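Local coordinates for putative exported protein (Bacteroides fragilis NCTC 9343, PDB 3IEE) that is of unknown function but folds as an all-helical protein that is probably exported, perhaps as a lipoprotein of the cell envelope, at residues Lys38-Glu43 with Gly99-Arg104; Lys44-Val49 with Thr105-Asn110; Lys94-Gly99 with Gln145-Ile150. All blocks are in the same frame, centred on the assembly; numbering follows the deposited sequence.

The three contacts follow one another along helix 87-119, which supplies 94-99 to interaction 3, 99-104 to interaction 1 and 105-110 to interaction 2; interactions 1 and 3 share Gly-99. Their centres lie about 9 Å apart for interactions 1 and 2, about 11 Å for 1 and 3, and about 19 Å for 2 and 3. Facing that helix are the end of helix 17-40 with the short link behind it (38-43), the start of helix 43-56 (44-49), and helix 123-162 (145-150). The paired segments alternate along the chain. Because all three contacts use helix 87-119, it packs against three other helices of the same bundle.

Interaction 1: residues Lys38-Glu43 with Gly99-Arg104; sequences KDMVKE and GLFQAR
At the break between helix 17-40 and helix 43-56, Met-40 (refined as selenomethionine) packs against Leu-100, Phe-101 and Arg-104 of helix 87-119, part of the protein's helical bundle. Val-41 is the first residue to leave helical geometry and Lys-42 already sits at the N-cap of the next helix, so the contact falls on the last helical residue and the first beyond it. The selenium does most of the work. It lies 3.5 Å above the plane of the Arg-104 guanidinium, offset toward the rim, with Arg-104 CZ the closest atom at 3.6 Å from Met-40 SE. The same selenium meets the edge of the Phe-101 ring, near the ring plane and 3.8 Å from Phe-101 CE1, a Met-aromatic contact. With CG anti to its backbone N (chi1 -177°) and the chain extended as far as NE, Arg-104 reaches across to the helix end. There Arg-104 NE meets Met-40 O at 3.0 Å, a weak bond because its N-H is poorly aimed (123°). Beside this, Val-41 CG2 touches Leu-100 CD1 at 3.8 Å, while Val-41 O accepts from Lys-144 NZ of helix 123-162. Arg-104 NH2 donates to Val-70 O in the loop between helix 43-56 and helix 75-78 and, 2.9 Å away, to a water in the guanidinium plane; that water donates to Asp-39 O at 2.6 Å.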
loop_
_atom_site.group_PDB
_atom_site.type_symbol
_atom_site.label_atom_id
_atom_site.label_comp_id
_atom_site.label_asym_id
_atom_site.label_seq_id
_atom_site.Cartn_x
_atom_site.Cartn_y
_atom_site.Cartn_z
ATOM N N LYS A 38 6.639 0.873 0.819
ATOM C CA LYS A 38 6.490 2.271 0.368
ATOM C C LYS A 38 7.614 2.617 -0.591
ATOM O O LYS A 38 7.359 3.207 -1.639
ATOM C CB LYS A 38 6.420 3.221 1.568
ATOM C CG LYS A 38 6.421 4.671 1.189
ATOM C CD LYS A 38 6.328 5.589 2.368
ATOM C CE LYS A 38 6.384 7.049 1.920
ATOM N NZ LYS A 38 6.870 7.899 3.045
ATOM N N ASP A 39 8.835 2.223 -0.240
ATOM C CA ASP A 39 10.040 2.536 -0.992
ATOM C C ASP A 39 10.183 1.716 -2.274
ATOM O O ASP A 39 10.641 2.240 -3.300
ATOM C CB ASP A 39 11.268 2.236 -0.117
ATOM C CG ASP A 39 12.295 3.304 -0.145
ATOM O OD1 ASP A 39 11.930 4.465 -0.395
ATOM O OD2 ASP A 39 13.501 2.979 0.107
HETATM N N MSE A 40 9.826 0.429 -2.208
HETATM C CA MSE A 40 10.021 -0.547 -3.283
HETATM C C MSE A 40 8.953 -0.517 -4.362
HETATM O O MSE A 40 9.252 -0.904 -5.484
HETATM C CB MSE A 40 10.132 -1.971 -2.753
HETATM C CG MSE A 40 11.366 -2.199 -1.916
HETATM SE SE MSE A 40 13.010 -2.010 -3.007
HETATM C CE MSE A 40 13.490 -0.139 -2.662
ATOM N N VAL A 41 7.736 -0.134 -3.989
ATOM C CA VAL A 41 6.672 0.159 -4.954
ATOM C C VAL A 41 6.162 1.574 -4.715
ATOM O O VAL A 41 5.208 1.778 -3.966
ATOM C CB VAL A 41 5.519 -0.855 -4.896
ATOM C CG1 VAL A 41 4.566 -0.622 -6.108
ATOM C CG2 VAL A 41 6.023 -2.265 -4.827
ATOM N N LYS A 42 6.855 2.535 -5.293
ATOM C CA LYS A 42 6.416 3.933 -5.275
ATOM C C LYS A 42 5.468 4.096 -6.466
ATOM O O LYS A 42 5.917 4.302 -7.577
ATOM C CB LYS A 42 7.611 4.905 -5.411
ATOM C CG LYS A 42 8.633 4.936 -4.260
ATOM C CD LYS A 42 9.875 5.796 -4.619
ATOM C CE LYS A 42 11.021 5.669 -3.594
ATOM N NZ LYS A 42 12.324 6.200 -4.136
ATOM N N GLU A 43 4.158 4.014 -6.222
ATOM C CA GLU A 43 3.226 3.829 -7.344
ATOM C C GLU A 43 3.302 4.979 -8.364
ATOM O O GLU A 43 3.209 4.754 -9.552
ATOM C CB GLU A 43 1.795 3.701 -6.853
ATOM C CG GLU A 43 1.482 2.465 -5.972
ATOM C CD GLU A 43 2.053 2.508 -4.540
ATOM O OE1 GLU A 43 2.491 3.587 -3.996
ATOM O OE2 GLU A 43 2.009 1.414 -3.953
ATOM N N GLY A 99 9.655 -12.552 -4.645
ATOM C CA GLY A 99 8.948 -12.281 -5.894
ATOM C C GLY A 99 8.874 -10.819 -6.243
ATOM O O GLY A 99 9.030 -10.423 -7.415
ATOM N N LEU A 100 8.634 -9.981 -5.243
ATOM C CA LEU A 100 8.627 -8.544 -5.434
ATOM C C LEU A 100 9.985 -8.021 -5.904
ATOM O O LEU A 100 10.069 -7.263 -6.902
ATOM C CB LEU A 100 8.229 -7.852 -4.102
ATOM C CG LEU A 100 8.321 -6.323 -4.136
ATOM C CD1 LEU A 100 7.605 -5.683 -5.331
ATOM C CD2 LEU A 100 7.818 -5.746 -2.841
ATOM N N PHE A 101 11.049 -8.421 -5.215
ATOM C CA PHE A 101 12.376 -7.909 -5.536
ATOM C C PHE A 101 12.757 -8.371 -6.953
ATOM O O PHE A 101 13.339 -7.604 -7.713
ATOM C CB PHE A 101 13.430 -8.319 -4.499
ATOM C CG PHE A 101 13.295 -7.607 -3.158
ATOM C CD1 PHE A 101 13.277 -6.221 -3.066
ATOM C CD2 PHE A 101 13.275 -8.337 -1.980
ATOM C CE1 PHE A 101 13.166 -5.587 -1.799
ATOM C CE2 PHE A 101 13.160 -7.726 -0.759
ATOM C CZ PHE A 101 13.102 -6.348 -0.652
ATOM N N GLN A 102 12.345 -9.578 -7.318
ATOM C CA GLN A 102 12.645 -10.138 -8.663
ATOM C C GLN A 102 11.872 -9.377 -9.747
ATOM O O GLN A 102 12.458 -8.987 -10.759
ATOM C CB GLN A 102 12.342 -11.643 -8.738
ATOM C CG GLN A 102 13.424 -12.532 -8.065
ATOM C CD GLN A 102 13.191 -14.059 -8.173
ATOM O OE1 GLN A 102 12.396 -14.525 -8.989
ATOM N NE2 GLN A 102 13.890 -14.825 -7.326
ATOM N N ALA A 103 10.572 -9.145 -9.519
ATOM C CA ALA A 103 9.753 -8.407 -10.483
ATOM C C ALA A 103 10.257 -6.990 -10.675
ATOM O O ALA A 103 10.285 -6.486 -11.809
ATOM C CB ALA A 103 8.266 -8.435 -10.121
ATOM N N ARG A 104 10.716 -6.368 -9.589
ATOM C CA ARG A 104 11.202 -5.003 -9.627
ATOM C C ARG A 104 12.529 -4.911 -10.399
ATOM O O ARG A 104 12.693 -4.010 -11.221
ATOM C CB ARG A 104 11.341 -4.496 -8.196
ATOM C CG ARG A 104 11.760 -3.069 -8.069
ATOM C CD ARG A 104 11.680 -2.628 -6.610
ATOM N NE ARG A 104 12.115 -1.233 -6.469
ATOM C CZ ARG A 104 13.377 -0.862 -6.399
ATOM N NH1 ARG A 104 14.329 -1.772 -6.411
ATOM N NH2 ARG A 104 13.680 0.415 -6.277
HETATM O O HOH W 1 11.424 2.163 -5.789
#

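Interaction 2: residues Lys44-Val49 with Thr105-Asn110; sequences KDVNAV and TEFYAN. With EDO (1,2-ethanediol), chain C.
A hydroxyl of a bound 1,2-ethanediol, O1, donates to Asn-47 OD1 at 3.0 Å, and its neighbouring carbon C1 lies 3.7 Å from Val-46 CG1, the same methyl that meets Phe-107 across the contact. The diol probably came from the crystallisation liquor; it also bonds to Ser-137 O of helix 123-162, so it bridges two helices of the bundle. The CB of Asn-47 points away from helix 87-119, and its other amide atom, ND2, donates to Ala-190 O.

The contact proper is apolar packing between helix 43-56 and helix 87-119. Their local axes run in roughly the same direction, 32° apart, and come no closer than 12.3 Å, so large side chains have to span the gap. Phe-107 does most of this: its CG is anti to the backbone N (chi1 180°), and the far end of the ring reaches two valines one helical turn apart. Phe-107 CZ touches Val-46 CG1 at 3.8 Å, and Phe-107 CE2 touches Val-49 CG1 at 3.6 Å. Both methyls approach the ring obliquely.

Helix 123-162 borders the same region: Ser-137 touches Val-46, while Asn-133 bonds both to Phe-107 O and to the Asn-110 amide. Tyr-108, which also touches Ala-69 of a loop, brings the end of its ring toward helix 43-56, where Tyr-108 CE1 comes within 4.2 Å of Val-49 CG2. The two aromatic neighbours also brace each other: Phe-107 CD2 lies 3.8 Å above the plane of the Tyr-108 ring, over its centre, and Tyr-108 CD2 sits at the edge of the Phe-107 ring, in its plane.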
loop_
_atom_site.group_PDB
_atom_site.type_symbol
_atom_site.label_atom_id
_atom_site.label_comp_id
_atom_site.label_asym_id
_atom_site.label_seq_id
_atom_site.Cartn_x
_atom_site.Cartn_y
_atom_site.Cartn_z
ATOM N N LYS A 44 3.409 6.223 -7.892
ATOM C CA LYS A 44 3.523 7.334 -8.852
ATOM C C LYS A 44 4.823 7.300 -9.701
ATOM O O LYS A 44 4.793 7.702 -10.883
ATOM C CB LYS A 44 3.290 8.689 -8.158
ATOM C CG LYS A 44 1.769 9.028 -8.070
ATOM C CD LYS A 44 1.499 10.289 -7.223
ATOM C CE LYS A 44 1.342 11.542 -8.026
ATOM N NZ LYS A 44 1.002 12.660 -7.087
ATOM N N ASP A 45 5.934 6.832 -9.115
ATOM C CA ASP A 45 7.202 6.658 -9.829
ATOM C C ASP A 45 7.070 5.557 -10.869
ATOM O O ASP A 45 7.515 5.711 -12.019
ATOM C CB ASP A 45 8.371 6.348 -8.901
ATOM C CG ASP A 45 8.797 7.558 -8.047
ATOM O OD1 ASP A 45 8.169 8.617 -8.168
ATOM O OD2 ASP A 45 9.763 7.433 -7.258
ATOM N N VAL A 46 6.433 4.447 -10.487
ATOM C CA VAL A 46 6.203 3.392 -11.450
ATOM C C VAL A 46 5.320 3.872 -12.619
ATOM O O VAL A 46 5.637 3.597 -13.781
ATOM C CB VAL A 46 5.608 2.144 -10.768
ATOM C CG1 VAL A 46 5.260 1.049 -11.811
ATOM C CG2 VAL A 46 6.589 1.601 -9.680
ATOM N N ASN A 47 4.230 4.591 -12.313
ATOM C CA ASN A 47 3.368 5.246 -13.315
ATOM C C ASN A 47 4.173 6.152 -14.280
ATOM O O ASN A 47 3.942 6.151 -15.512
ATOM C CB ASN A 47 2.314 6.131 -12.634
ATOM C CG ASN A 47 1.214 5.339 -11.915
ATOM O OD1 ASN A 47 1.127 4.126 -12.060
ATOM N ND2 ASN A 47 0.374 6.044 -11.145
ATOM N N ALA A 48 5.084 6.928 -13.676
ATOM C CA ALA A 48 5.990 7.822 -14.401
ATOM C C ALA A 48 6.924 7.079 -15.357
ATOM O O ALA A 48 7.170 7.564 -16.496
ATOM C CB ALA A 48 6.807 8.700 -13.410
ATOM N N VAL A 49 7.459 5.931 -14.927
ATOM C CA VAL A 49 8.308 5.112 -15.779
ATOM C C VAL A 49 7.481 4.619 -16.982
ATOM O O VAL A 49 7.917 4.738 -18.120
ATOM C CB VAL A 49 9.001 3.957 -14.996
ATOM C CG1 VAL A 49 9.660 2.987 -15.924
ATOM C CG2 VAL A 49 10.011 4.521 -13.953
ATOM N N THR A 105 13.441 -5.852 -10.129
ATOM C CA THR A 105 14.700 -5.998 -10.875
ATOM C C THR A 105 14.461 -6.068 -12.362
ATOM O O THR A 105 15.052 -5.295 -13.139
ATOM C CB THR A 105 15.474 -7.246 -10.415
ATOM O OG1 THR A 105 15.755 -7.104 -9.022
ATOM C CG2 THR A 105 16.791 -7.372 -11.231
ATOM N N GLU A 106 13.530 -6.933 -12.742
ATOM C CA GLU A 106 13.170 -7.161 -14.141
ATOM C C GLU A 106 12.569 -5.892 -14.758
ATOM O O GLU A 106 12.911 -5.489 -15.868
ATOM C CB GLU A 106 12.132 -8.270 -14.225
ATOM C CG GLU A 106 12.663 -9.660 -13.961
ATOM C CD GLU A 106 11.797 -10.699 -14.648
ATOM O OE1 GLU A 106 11.923 -10.826 -15.901
ATOM O OE2 GLU A 106 11.002 -11.353 -13.935
ATOM N N PHE A 107 11.658 -5.276 -14.023
ATOM C CA PHE A 107 10.963 -4.090 -14.500
ATOM C C PHE A 107 11.978 -3.030 -14.888
ATOM O O PHE A 107 11.894 -2.411 -15.962
ATOM C CB PHE A 107 10.068 -3.534 -13.387
ATOM C CG PHE A 107 9.298 -2.285 -13.772
ATOM C CD1 PHE A 107 8.063 -2.384 -14.394
ATOM C CD2 PHE A 107 9.770 -1.014 -13.426
ATOM C CE1 PHE A 107 7.333 -1.258 -14.699
ATOM C CE2 PHE A 107 9.031 0.130 -13.757
ATOM C CZ PHE A 107 7.807 -0.005 -14.393
ATOM N N TYR A 108 12.933 -2.792 -14.005
ATOM C CA TYR A 108 13.976 -1.803 -14.291
ATOM C C TYR A 108 15.033 -2.225 -15.308
ATOM O O TYR A 108 15.431 -1.374 -16.088
ATOM C CB TYR A 108 14.636 -1.283 -13.010
ATOM C CG TYR A 108 13.710 -0.362 -12.258
ATOM C CD1 TYR A 108 13.498 0.945 -12.686
ATOM C CD2 TYR A 108 13.005 -0.818 -11.162
ATOM C CE1 TYR A 108 12.610 1.790 -12.001
ATOM C CE2 TYR A 108 12.114 -0.004 -10.485
ATOM C CZ TYR A 108 11.926 1.302 -10.898
ATOM O OH TYR A 108 11.016 2.070 -10.168
ATOM N N ALA A 109 15.444 -3.501 -15.331
ATOM C CA ALA A 109 16.236 -4.050 -16.466
ATOM C C ALA A 109 15.532 -3.854 -17.826
ATOM O O ALA A 109 16.162 -3.424 -18.831
ATOM C CB ALA A 109 16.545 -5.530 -16.241
ATOM N N ASN A 110 14.244 -4.179 -17.861
ATOM C CA ASN A 110 13.435 -4.082 -19.072
ATOM C C ASN A 110 13.320 -2.663 -19.600
ATOM O O ASN A 110 13.172 -2.473 -20.807
ATOM C CB ASN A 110 12.011 -4.611 -18.847
ATOM C CG ASN A 110 11.949 -6.109 -18.750
ATOM O OD1 ASN A 110 12.910 -6.816 -19.050
ATOM N ND2 ASN A 110 10.802 -6.607 -18.339
HETATM C C1 EDO C . 2.120 1.165 -9.884
HETATM O O1 EDO C . 0.884 1.900 -10.047
HETATM C C2 EDO C . 1.832 -0.326 -9.684
HETATM O O2 EDO C . 3.048 -1.066 -9.466
#

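Interaction 3: residues Lys94-Gly99 with Gln145-Ile150; sequences KQNYTG and QNIFDI. With EDO (1,2-ethanediol), chain G; EDO (1,2-ethanediol), chain E.
Ile-147 sets its CD1 methyl squarely over the face of the Tyr-97 ring, 3.6 Å above the ring centre, in a CH-pi contact. CD1 is anti to CA (chi2 157°), which extends it to the ring; because it sits over the centre, the six ring carbons are nearly equally far from it. The other branch, Ile-147 CG2, comes up to Tyr-97 OH at 3.8 Å. Closer to its own backbone, Ile-147 CG1 packs against Asn-96 CB at 3.6 Å, where the two backbones come closest.

One polar bond flanks this apolar patch: Asn-146 ND2 donates to Asn-96 OD1 at 2.9 Å and nearly straight (162°). The acceptor lies in the amide plane of Asn-146, yet the two amide groups stand almost perpendicular. Asn-96 ND2 rests 3.5 Å from Ile-150 CD1 and donates back to Asn-92 O, which helps fix the amide's rotation. Asn-146 ND2 also gives a bond to O1 of a 1,2-ethanediol, 3.1 Å away.

Further out, Tyr-97 OH is hydrogen-bonded to Ser-33 of helix 17-40, and Leu-37 of that helix touches both Tyr-97 and Ile-147, so a third helix covers this side. The local axes are 9.6 Å apart and 163° from parallel, as in an antiparallel helical hairpin, here helices 87-119 and 123-162 joined by a short turn within the bundle.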
loop_
_atom_site.group_PDB
_atom_site.type_symbol
_atom_site.label_atom_id
_atom_site.label_comp_id
_atom_site.label_asym_id
_atom_site.label_seq_id
_atom_site.Cartn_x
_atom_site.Cartn_y
_atom_site.Cartn_z
ATOM N N LYS A 94 8.587 -14.487 2.955
ATOM C CA LYS A 94 9.790 -14.609 2.183
ATOM C C LYS A 94 9.502 -14.754 0.668
ATOM O O LYS A 94 10.147 -14.104 -0.140
ATOM C CB LYS A 94 10.669 -15.780 2.678
ATOM C CG LYS A 94 11.266 -15.493 4.045
ATOM C CD LYS A 94 12.250 -16.601 4.507
ATOM C CE LYS A 94 11.503 -17.876 4.870
ATOM N NZ LYS A 94 12.442 -19.034 5.240
ATOM N N GLN A 95 8.509 -15.578 0.325
ATOM C CA GLN A 95 8.141 -15.825 -1.071
ATOM C C GLN A 95 7.647 -14.560 -1.763
ATOM O O GLN A 95 8.039 -14.263 -2.885
ATOM C CB GLN A 95 7.046 -16.858 -1.037
ATOM C CG GLN A 95 6.556 -17.457 -2.289
ATOM C CD GLN A 95 5.480 -18.477 -1.908
ATOM O OE1 GLN A 95 5.788 -19.530 -1.324
ATOM N NE2 GLN A 95 4.209 -18.121 -2.142
ATOM N N ASN A 96 6.770 -13.812 -1.076
ATOM C CA ASN A 96 6.221 -12.587 -1.643
ATOM C C ASN A 96 7.322 -11.509 -1.772
ATOM O O ASN A 96 7.406 -10.817 -2.803
ATOM C CB ASN A 96 5.010 -12.105 -0.822
ATOM C CG ASN A 96 3.698 -12.800 -1.207
ATOM O OD1 ASN A 96 3.068 -12.498 -2.241
ATOM N ND2 ASN A 96 3.296 -13.747 -0.400
ATOM N N TYR A 97 8.151 -11.333 -0.756
ATOM C CA TYR A 97 9.264 -10.364 -0.863
ATOM C C TYR A 97 10.227 -10.755 -1.973
ATOM O O TYR A 97 10.681 -9.900 -2.754
ATOM C CB TYR A 97 9.977 -10.231 0.470
ATOM C CG TYR A 97 9.387 -9.175 1.358
ATOM C CD1 TYR A 97 9.426 -7.827 0.983
ATOM C CD2 TYR A 97 8.722 -9.516 2.549
ATOM C CE1 TYR A 97 8.892 -6.827 1.754
ATOM C CE2 TYR A 97 8.189 -8.518 3.343
ATOM C CZ TYR A 97 8.260 -7.170 2.950
ATOM O OH TYR A 97 7.738 -6.188 3.758
ATOM N N THR A 98 10.547 -12.035 -2.037
ATOM C CA THR A 98 11.496 -12.526 -3.059
ATOM C C THR A 98 10.932 -12.234 -4.457
ATOM O O THR A 98 11.653 -11.698 -5.328
ATOM C CB THR A 98 11.845 -14.007 -2.854
ATOM O OG1 THR A 98 12.510 -14.151 -1.594
ATOM C CG2 THR A 98 12.781 -14.513 -3.988
ATOM N N GLY A 99 9.655 -12.552 -4.645
ATOM C CA GLY A 99 8.948 -12.281 -5.894
ATOM C C GLY A 99 8.874 -10.819 -6.243
ATOM O O GLY A 99 9.030 -10.423 -7.415
ATOM N N GLN A 145 0.572 -5.853 -1.673
ATOM C CA GLN A 145 -0.673 -5.999 -0.967
ATOM C C GLN A 145 -0.759 -7.375 -0.268
ATOM O O GLN A 145 -1.303 -7.473 0.863
ATOM C CB GLN A 145 -1.904 -5.782 -1.869
ATOM C CG GLN A 145 -3.232 -5.794 -1.076
ATOM C CD GLN A 145 -3.288 -4.728 0.022
ATOM O OE1 GLN A 145 -3.062 -3.544 -0.225
ATOM N NE2 GLN A 145 -3.560 -5.162 1.256
ATOM N N ASN A 146 -0.260 -8.431 -0.945
ATOM C CA ASN A 146 -0.216 -9.773 -0.350
ATOM C C ASN A 146 0.478 -9.765 1.026
ATOM O O ASN A 146 0.033 -10.416 1.967
ATOM C CB ASN A 146 0.537 -10.765 -1.228
ATOM C CG ASN A 146 -0.242 -11.230 -2.441
ATOM O OD1 ASN A 146 -1.435 -10.932 -2.612
ATOM N ND2 ASN A 146 0.448 -12.001 -3.302
ATOM N N ILE A 147 1.597 -9.063 1.101
ATOM C CA ILE A 147 2.365 -8.984 2.360
ATOM C C ILE A 147 1.510 -8.350 3.473
ATOM O O ILE A 147 1.396 -8.928 4.571
ATOM C CB ILE A 147 3.690 -8.274 2.103
ATOM C CG1 ILE A 147 4.611 -9.165 1.251
ATOM C CG2 ILE A 147 4.403 -7.890 3.445
ATOM C CD1 ILE A 147 5.619 -8.450 0.517
ATOM N N PHE A 148 0.855 -7.216 3.181
ATOM C CA PHE A 148 -0.041 -6.583 4.156
ATOM C C PHE A 148 -1.139 -7.528 4.579
ATOM O O PHE A 148 -1.486 -7.645 5.768
ATOM C CB PHE A 148 -0.579 -5.246 3.622
ATOM C CG PHE A 148 0.457 -4.195 3.514
ATOM C CD1 PHE A 148 1.262 -3.865 4.610
ATOM C CD2 PHE A 148 0.678 -3.507 2.325
ATOM C CE1 PHE A 148 2.255 -2.853 4.505
ATOM C CE2 PHE A 148 1.622 -2.477 2.225
ATOM C CZ PHE A 148 2.431 -2.170 3.320
ATOM N N ASP A 149 -1.713 -8.219 3.604
ATOM C CA ASP A 149 -2.811 -9.161 3.885
ATOM C C ASP A 149 -2.376 -10.311 4.809
ATOM O O ASP A 149 -3.111 -10.688 5.690
ATOM C CB ASP A 149 -3.367 -9.786 2.613
ATOM C CG ASP A 149 -4.153 -8.793 1.705
ATOM O OD1 ASP A 149 -4.523 -7.679 2.117
ATOM O OD2 ASP A 149 -4.346 -9.183 0.517
ATOM N N ILE A 150 -1.176 -10.840 4.585
ATOM C CA ILE A 150 -0.576 -11.885 5.438
ATOM C C ILE A 150 -0.434 -11.392 6.871
ATOM O O ILE A 150 -0.788 -12.106 7.850
ATOM C CB ILE A 150 0.788 -12.344 4.854
ATOM C CG1 ILE A 150 0.566 -13.136 3.546
ATOM C CG2 ILE A 150 1.592 -13.174 5.878
ATOM C CD1 ILE A 150 1.777 -13.200 2.655
HETATM C C1 EDO G . 11.422 -19.102 8.067
HETATM O O1 EDO G . 12.776 -18.778 7.793
HETATM C C2 EDO G . 11.175 -20.582 8.247
HETATM O O2 EDO G . 9.845 -20.900 7.781
HETATM C C1 EDO E . -0.180 -12.166 -6.488
HETATM O O1 EDO E . -0.757 -13.317 -5.853
HETATM C C2 EDO E . 1.227 -12.432 -7.025
HETATM O O2 EDO E . 1.532 -11.515 -8.091
#